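Long-range contacts in ribonuclease (Chelonia mydas, PDB 2ZPO), which probably cleaves RNA on the 3' side of pyrimidine nucleotides, acting as an endonuclease of the pancreatic ribonuclease family: residues 23-28 with 77-82; 70-75 with 101-106. All coordinates share one frame; numbering follows the deposited sequence.

Contact 1: 23-28 with 77-82; sequences RTYCNQ and ALTTCR. With SO4 (sulfate ion), chain F.
One of the three disulfides of this pancreatic-type ribonuclease sits here, pinning helix 22-32 to the long strand 69-83. The two segments cross at -73°, their axes 8.6 Å apart at closest, and Cys-26 and Cys-81 are the residues whose CA atoms come nearest. Both CB atoms point across the gap and, with SG beside the backbone N in each, the sulfurs meet, SG of Cys-26 2.1 Å from SG of Cys-81. The C-S-S-C torsion of -80° lies near the relaxed right angle of a disulfide and has negative, left-handed sense.

One residue earlier on the helix, Tyr-25 swings its ring over to the strand, CG anti to the backbone N (chi1 177°). Tyr-25 and Thr-79 approach tip to tip: the methyl comes at the CD1-CE1 side of the ring from above its plane, CG2 of Thr-79 3.6 Å from CD1 of Tyr-25, with OG1 of Thr-79 over the same face. The bridge lies at the ring's edge, SG of Cys-81 near its plane and 4.5 Å from CD1 of Tyr-25. Polar ends are served by other residues: the hydroxyl of Tyr-25 bonds Asp-13, OG1 of Thr-79 bonds His-48 and Arg-16, and Arg-16 also makes a cation-pi contact with the Tyr-25 ring.

At the far end of the strand segment Arg-82, a probable substrate-binding residue, turns away from the helix. Its chain bends at chi3, and two N-H groups grip a sulfate, NE of Arg-82 2.7 Å from O1 and NH2 of Arg-82 2.8 Å from O3. The sulfate probably came from the crystallisation liquor, but this two-pronged hold is consistent with binding RNA phosphate. The covalent bond fixes the distance between helix and strand, while Tyr-25 and Thr-79 pack beside it, their hydroxyls tied to other parts of the chain.

Contact 2: 70-75 with 101-106; sequences RDSTAS and QRIRIA. With GOL (glycerol), chain G.
Asp-71 and Arg-104 lie side by side and point the same way, on one face of an antiparallel strand pair, with carboxylate and guanidinium only 9° from coplanar. Arg-104 starts with CG anti to the backbone N (chi1 178°) and bends at chi3, which lays its NE 2.7 Å from OD1 of Asp-71. That bond is nearly straight, lies in the guanidinium plane and uses the syn lone pair of OD1; NH2 of Arg-104 donates to OD2, whose place in the model is less certain, as a second prong of the salt bridge.

Arg-102 folds back across the other segment instead. A bend at chi3 brings its NE 2.8 Å from the carbonyl O of Ser-72, and a water links its NH2 to the carbonyl O of Asp-71. A glycerol, probably from the crystallisation liquor, lies at the edge of this guanidinium.

Ser-72 works from its hydroxyl. OG sits between the backbone N and the carbonyl carbon (chi1 65°), where it accepts the backbone N-H of Ile-103, OG of Ser-72 being 2.9 Å from N of Ile-103, and donates to the carbonyl O of Ala-74. So just before the corner at Thr-73 and Ala-74, Ser-72 receives Ile-103 on its OG and Arg-102 on its carbonyl O. Main-chain bonds join the earlier part: Arg-70 and Ile-105 form a hydrogen-bonded pair, and N of Ser-72 donates to O of Ile-103.

All this belongs to the hairpin of strands 69-83 and 94-108. Strand 111-118 flanks the far side of 101-106, Tyr-115 packing on Ile-103 and Pro-112 on Ile-105, while strand 62-64 pairs with 70-72 through Ala-63.

Strand 69-83 serves both contacts, lending its later part to contact 1 and its start to contact 2, whose centres lie 19 Å apart. Contact 1 is a buried joint between a helix and the sheet; contact 2 is partly buried and lies within the sheet, between neighbouring strands. Their chemistry follows: covalent and apolar in the first, with its charged arginine and sulfate set apart from the helix, but main-chain bonds, a salt bridge, water and glycerol in the second. Leu-78 bridges the two by packing, its CD2 3.8 Å from CG2 of Ile-103 and its CD1 on CB of Gln-101. Their segments alternate along the chain.

Contact 1: 23-28 with 77-82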
loop_
_atom_site.group_PDB
_atom_site.type_symbol
_atom_site.label_atom_id
_atom_site.label_comp_id
_atom_site.label_asym_id
_atom_site.label_seq_id
_atom_site.Cartn_x
_atom_site.Cartn_y
_atom_site.Cartn_z
ATOM N N ARG A 23 8.368 9.297 -9.062
ATOM C CA ARG A 23 9.068 9.931 -7.956
ATOM C C ARG A 23 8.137 10.995 -7.348
ATOM O O ARG A 23 7.972 11.061 -6.124
ATOM C CB ARG A 23 10.364 10.549 -8.498
ATOM C CG ARG A 23 11.200 11.322 -7.539
ATOM C CD ARG A 23 12.255 12.146 -8.305
ATOM N NE ARG A 23 11.846 13.559 -8.358
ATOM C CZ ARG A 23 11.425 14.224 -9.439
ATOM N NH1 ARG A 23 11.356 13.648 -10.641
ATOM N NH2 ARG A 23 11.089 15.498 -9.317
ATOM N N THR A 24 7.505 11.798 -8.208
ATOM C CA THR A 24 6.596 12.851 -7.767
ATOM C C THR A 24 5.308 12.256 -7.169
ATOM O O THR A 24 4.809 12.757 -6.168
ATOM C CB THR A 24 6.211 13.836 -8.905
ATOM O OG1 THR A 24 7.395 14.386 -9.526
ATOM C CG2 THR A 24 5.392 14.961 -8.360
ATOM N N TYR A 25 4.770 11.216 -7.802
ATOM C CA TYR A 25 3.650 10.463 -7.225
ATOM C C TYR A 25 3.975 10.119 -5.764
ATOM O O TYR A 25 3.201 10.398 -4.839
ATOM C CB TYR A 25 3.400 9.180 -8.019
ATOM C CG TYR A 25 2.309 8.338 -7.407
ATOM C CD1 TYR A 25 2.611 7.391 -6.431
ATOM C CD2 TYR A 25 0.978 8.504 -7.790
ATOM C CE1 TYR A 25 1.609 6.624 -5.867
ATOM C CE2 TYR A 25 -0.053 7.750 -7.224
ATOM C CZ TYR A 25 0.271 6.818 -6.247
ATOM O OH TYR A 25 -0.746 6.077 -5.677
ATOM N N CYS A 26 5.127 9.484 -5.576
ATOM C CA CYS A 26 5.514 9.032 -4.238
ATOM C C CYS A 26 5.679 10.178 -3.237
ATOM O O CYS A 26 5.181 10.129 -2.127
ATOM C CB CYS A 26 6.766 8.181 -4.342
ATOM S SG CYS A 26 6.458 6.542 -4.994
ATOM N N ASN A 27 6.363 11.240 -3.666
ATOM C CA ASN A 27 6.560 12.371 -2.810
ATOM C C ASN A 27 5.229 12.993 -2.351
ATOM O O ASN A 27 5.029 13.267 -1.165
ATOM C CB ASN A 27 7.448 13.380 -3.539
ATOM C CG ASN A 27 8.912 12.929 -3.584
ATOM O OD1 ASN A 27 9.362 12.140 -2.728
ATOM N ND2 ASN A 27 9.674 13.453 -4.549
ATOM N N GLN A 28 4.314 13.160 -3.300
ATOM C CA GLN A 28 3.016 13.755 -3.002
ATOM C C GLN A 28 2.151 12.839 -2.138
ATOM O O GLN A 28 1.539 13.265 -1.166
ATOM C CB GLN A 28 2.285 14.083 -4.314
ATOM C CG GLN A 28 2.975 15.196 -5.097
ATOM C CD GLN A 28 2.263 15.578 -6.412
ATOM O OE1 GLN A 28 1.687 14.739 -7.105
ATOM N NE2 GLN A 28 2.342 16.862 -6.764
ATOM N N ALA A 77 -2.624 -3.434 -10.116
ATOM C CA ALA A 77 -1.711 -2.321 -10.393
ATOM C C ALA A 77 -1.201 -1.804 -9.037
ATOM O O ALA A 77 -1.987 -1.543 -8.115
ATOM C CB ALA A 77 -2.434 -1.210 -11.130
ATOM N N LEU A 78 0.114 -1.631 -8.929
ATOM C CA LEU A 78 0.788 -1.186 -7.697
ATOM C C LEU A 78 1.769 -0.073 -7.975
ATOM O O LEU A 78 2.376 -0.031 -9.053
ATOM C CB LEU A 78 1.591 -2.336 -7.084
ATOM C CG LEU A 78 0.903 -3.659 -6.800
ATOM C CD1 LEU A 78 1.904 -4.625 -6.226
ATOM C CD2 LEU A 78 -0.274 -3.479 -5.829
ATOM N N THR A 79 1.918 0.831 -7.011
ATOM C CA THR A 79 3.072 1.728 -7.009
ATOM C C THR A 79 3.779 1.551 -5.675
ATOM O O THR A 79 3.144 1.628 -4.603
ATOM C CB THR A 79 2.664 3.196 -7.175
ATOM O OG1 THR A 79 1.879 3.312 -8.368
ATOM C CG2 THR A 79 3.913 4.119 -7.287
ATOM N N THR A 80 5.086 1.332 -5.749
ATOM C CA THR A 80 5.908 1.105 -4.564
ATOM C C THR A 80 6.860 2.269 -4.414
ATOM O O THR A 80 7.570 2.620 -5.362
ATOM C CB THR A 80 6.643 -0.268 -4.627
ATOM O OG1 THR A 80 5.684 -1.298 -4.903
ATOM C CG2 THR A 80 7.301 -0.560 -3.322
ATOM N N CYS A 81 6.847 2.872 -3.223
ATOM C CA CYS A 81 7.664 4.026 -2.903
ATOM C C CYS A 81 8.692 3.630 -1.852
ATOM O O CYS A 81 8.342 2.983 -0.871
ATOM C CB CYS A 81 6.782 5.147 -2.348
ATOM S SG CYS A 81 5.439 5.620 -3.462
ATOM N N ARG A 82 9.943 4.023 -2.080
ATOM C CA ARG A 82 11.048 3.743 -1.160
ATOM C C ARG A 82 11.816 5.046 -0.930
ATOM O O ARG A 82 12.134 5.765 -1.865
ATOM C CB ARG A 82 11.972 2.657 -1.722
ATOM C CG ARG A 82 11.419 1.236 -1.540
ATOM C CD ARG A 82 12.250 0.159 -2.259
ATOM N NE ARG A 82 13.582 -0.058 -1.676
ATOM C CZ ARG A 82 13.864 -0.952 -0.718
ATOM N NH1 ARG A 82 12.909 -1.706 -0.192
ATOM N NH2 ARG A 82 15.115 -1.067 -0.266
HETATM S S SO4 F . 16.301 0.962 -3.206
HETATM O O1 SO4 F . 15.332 1.839 -2.554
HETATM O O2 SO4 F . 17.413 1.754 -3.725
HETATM O O3 SO4 F . 16.808 -0.006 -2.234
HETATM O O4 SO4 F . 15.663 0.262 -4.318
#

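Contact 2: 70-75 with 101-106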
loop_
_atom_site.group_PDB
_atom_site.type_symbol
_atom_site.label_atom_id
_atom_site.label_comp_id
_atom_site.label_asym_id
_atom_site.label_seq_id
_atom_site.Cartn_x
_atom_site.Cartn_y
_atom_site.Cartn_z
ATOM N N ARG A 70 -2.840 -13.578 3.713
ATOM C CA ARG A 70 -3.628 -14.135 2.621
ATOM C C ARG A 70 -3.002 -13.616 1.361
ATOM O O ARG A 70 -2.591 -12.454 1.315
ATOM C CB ARG A 70 -5.061 -13.604 2.632
ATOM C CG ARG A 70 -5.789 -13.630 3.983
ATOM C CD ARG A 70 -6.611 -14.849 4.091
ATOM N NE ARG A 70 -7.629 -15.000 3.050
ATOM C CZ ARG A 70 -8.342 -16.114 2.927
ATOM N NH1 ARG A 70 -8.120 -17.124 3.781
ATOM N NH2 ARG A 70 -9.248 -16.244 1.965
ATOM N N ASP A 71 -3.002 -14.442 0.329
ATOM C CA ASP A 71 -2.527 -14.041 -0.989
ATOM C C ASP A 71 -3.713 -13.801 -1.924
ATOM O O ASP A 71 -4.657 -14.611 -1.965
ATOM C CB ASP A 71 -1.670 -15.158 -1.566
ATOM C CG ASP A 71 -0.355 -15.306 -0.849
ATOM O OD1 ASP A 71 0.017 -14.373 -0.114
ATOM O OD2 ASP A 71 0.312 -16.350 -1.029
ATOM N N SER A 72 -3.673 -12.698 -2.653
ATOM C CA SER A 72 -4.776 -12.382 -3.594
ATOM C C SER A 72 -4.814 -13.296 -4.787
ATOM O O SER A 72 -3.789 -13.754 -5.267
ATOM C CB SER A 72 -4.662 -10.949 -4.105
ATOM O OG SER A 72 -3.508 -10.747 -4.895
ATOM N N THR A 73 -6.031 -13.549 -5.276
ATOM C CA THR A 73 -6.167 -14.327 -6.498
ATOM C C THR A 73 -5.731 -13.444 -7.668
ATOM O O THR A 73 -4.936 -13.867 -8.519
ATOM C CB THR A 73 -7.605 -14.799 -6.668
ATOM O OG1 THR A 73 -7.899 -15.697 -5.588
ATOM C CG2 THR A 73 -7.807 -15.518 -8.025
ATOM N N ALA A 74 -6.244 -12.216 -7.666
ATOM C CA ALA A 74 -5.942 -11.243 -8.716
ATOM C C ALA A 74 -4.554 -10.587 -8.593
ATOM O O ALA A 74 -4.004 -10.431 -7.491
ATOM C CB ALA A 74 -7.037 -10.166 -8.729
ATOM N N SER A 75 -3.992 -10.191 -9.738
ATOM C CA SER A 75 -2.876 -9.259 -9.775
ATOM C C SER A 75 -3.476 -7.845 -9.785
ATOM O O SER A 75 -4.588 -7.626 -10.324
ATOM C CB SER A 75 -2.036 -9.484 -11.040
ATOM O OG SER A 75 -1.245 -10.674 -10.941
ATOM N N GLN A 101 0.974 -7.079 -9.903
ATOM C CA GLN A 101 1.412 -8.222 -9.105
ATOM C C GLN A 101 0.298 -8.639 -8.164
ATOM O O GLN A 101 -0.494 -7.785 -7.732
ATOM C CB GLN A 101 2.622 -7.828 -8.263
ATOM C CG GLN A 101 3.894 -7.515 -9.071
ATOM C CD GLN A 101 5.071 -7.334 -8.162
ATOM O OE1 GLN A 101 5.700 -8.311 -7.740
ATOM N NE2 GLN A 101 5.341 -6.096 -7.796
ATOM N N ARG A 102 0.238 -9.944 -7.878
ATOM C CA ARG A 102 -0.577 -10.400 -6.741
ATOM C C ARG A 102 0.049 -9.862 -5.457
ATOM O O ARG A 102 1.240 -9.521 -5.400
ATOM C CB ARG A 102 -0.694 -11.938 -6.694
ATOM C CG ARG A 102 -1.378 -12.536 -7.948
ATOM C CD ARG A 102 -1.198 -14.056 -8.039
ATOM N NE ARG A 102 -1.690 -14.758 -6.868
ATOM C CZ ARG A 102 -0.994 -15.596 -6.102
ATOM N NH1 ARG A 102 0.268 -15.900 -6.381
ATOM N NH2 ARG A 102 -1.591 -16.169 -5.067
ATOM N N ILE A 103 -0.770 -9.774 -4.419
ATOM C CA ILE A 103 -0.307 -9.218 -3.146
ATOM C C ILE A 103 -0.653 -10.124 -1.967
ATOM O O ILE A 103 -1.625 -10.900 -2.019
ATOM C CB ILE A 103 -0.857 -7.772 -2.876
ATOM C CG1 ILE A 103 -2.390 -7.753 -2.779
ATOM C CG2 ILE A 103 -0.334 -6.804 -3.951
ATOM C CD1 ILE A 103 -3.002 -6.417 -2.327
ATOM N N ARG A 104 0.142 -9.965 -0.893
ATOM C CA ARG A 104 -0.025 -10.713 0.353
ATOM C C ARG A 104 -0.326 -9.677 1.414
ATOM O O ARG A 104 0.456 -8.726 1.597
ATOM C CB ARG A 104 1.267 -11.487 0.708
ATOM C CG ARG A 104 1.171 -12.238 2.029
ATOM C CD ARG A 104 2.341 -13.162 2.256
ATOM N NE ARG A 104 2.259 -14.287 1.328
ATOM C CZ ARG A 104 3.199 -15.206 1.186
ATOM N NH1 ARG A 104 4.302 -15.133 1.935
ATOM N NH2 ARG A 104 3.023 -16.180 0.302
ATOM N N ILE A 105 -1.492 -9.794 2.012
ATOM C CA ILE A 105 -1.909 -8.864 3.074
ATOM C C ILE A 105 -2.206 -9.640 4.381
ATOM O O ILE A 105 -2.335 -10.851 4.353
ATOM C CB ILE A 105 -3.138 -7.980 2.637
ATOM C CG1 ILE A 105 -4.392 -8.836 2.401
ATOM C CG2 ILE A 105 -2.778 -7.167 1.393
ATOM C CD1 ILE A 105 -5.660 -7.993 2.098
ATOM N N ALA A 106 -2.274 -8.926 5.504
ATOM C CA ALA A 106 -2.770 -9.522 6.750
ATOM C C ALA A 106 -4.212 -9.130 6.908
ATOM O O ALA A 106 -4.565 -7.944 6.753
ATOM C CB ALA A 106 -1.971 -9.013 7.942
HETATM C C1 GOL G . 2.272 -19.628 -3.604
HETATM O O1 GOL G . 3.612 -19.777 -3.178
HETATM C C2 GOL G . 2.008 -18.287 -4.295
HETATM O O2 GOL G . 3.199 -17.578 -4.567
HETATM C C3 GOL G . 1.128 -17.422 -3.404
HETATM O O3 GOL G . -0.024 -18.130 -2.995
HETATM O O HOH W 1 -4.123 -16.718 -3.811
#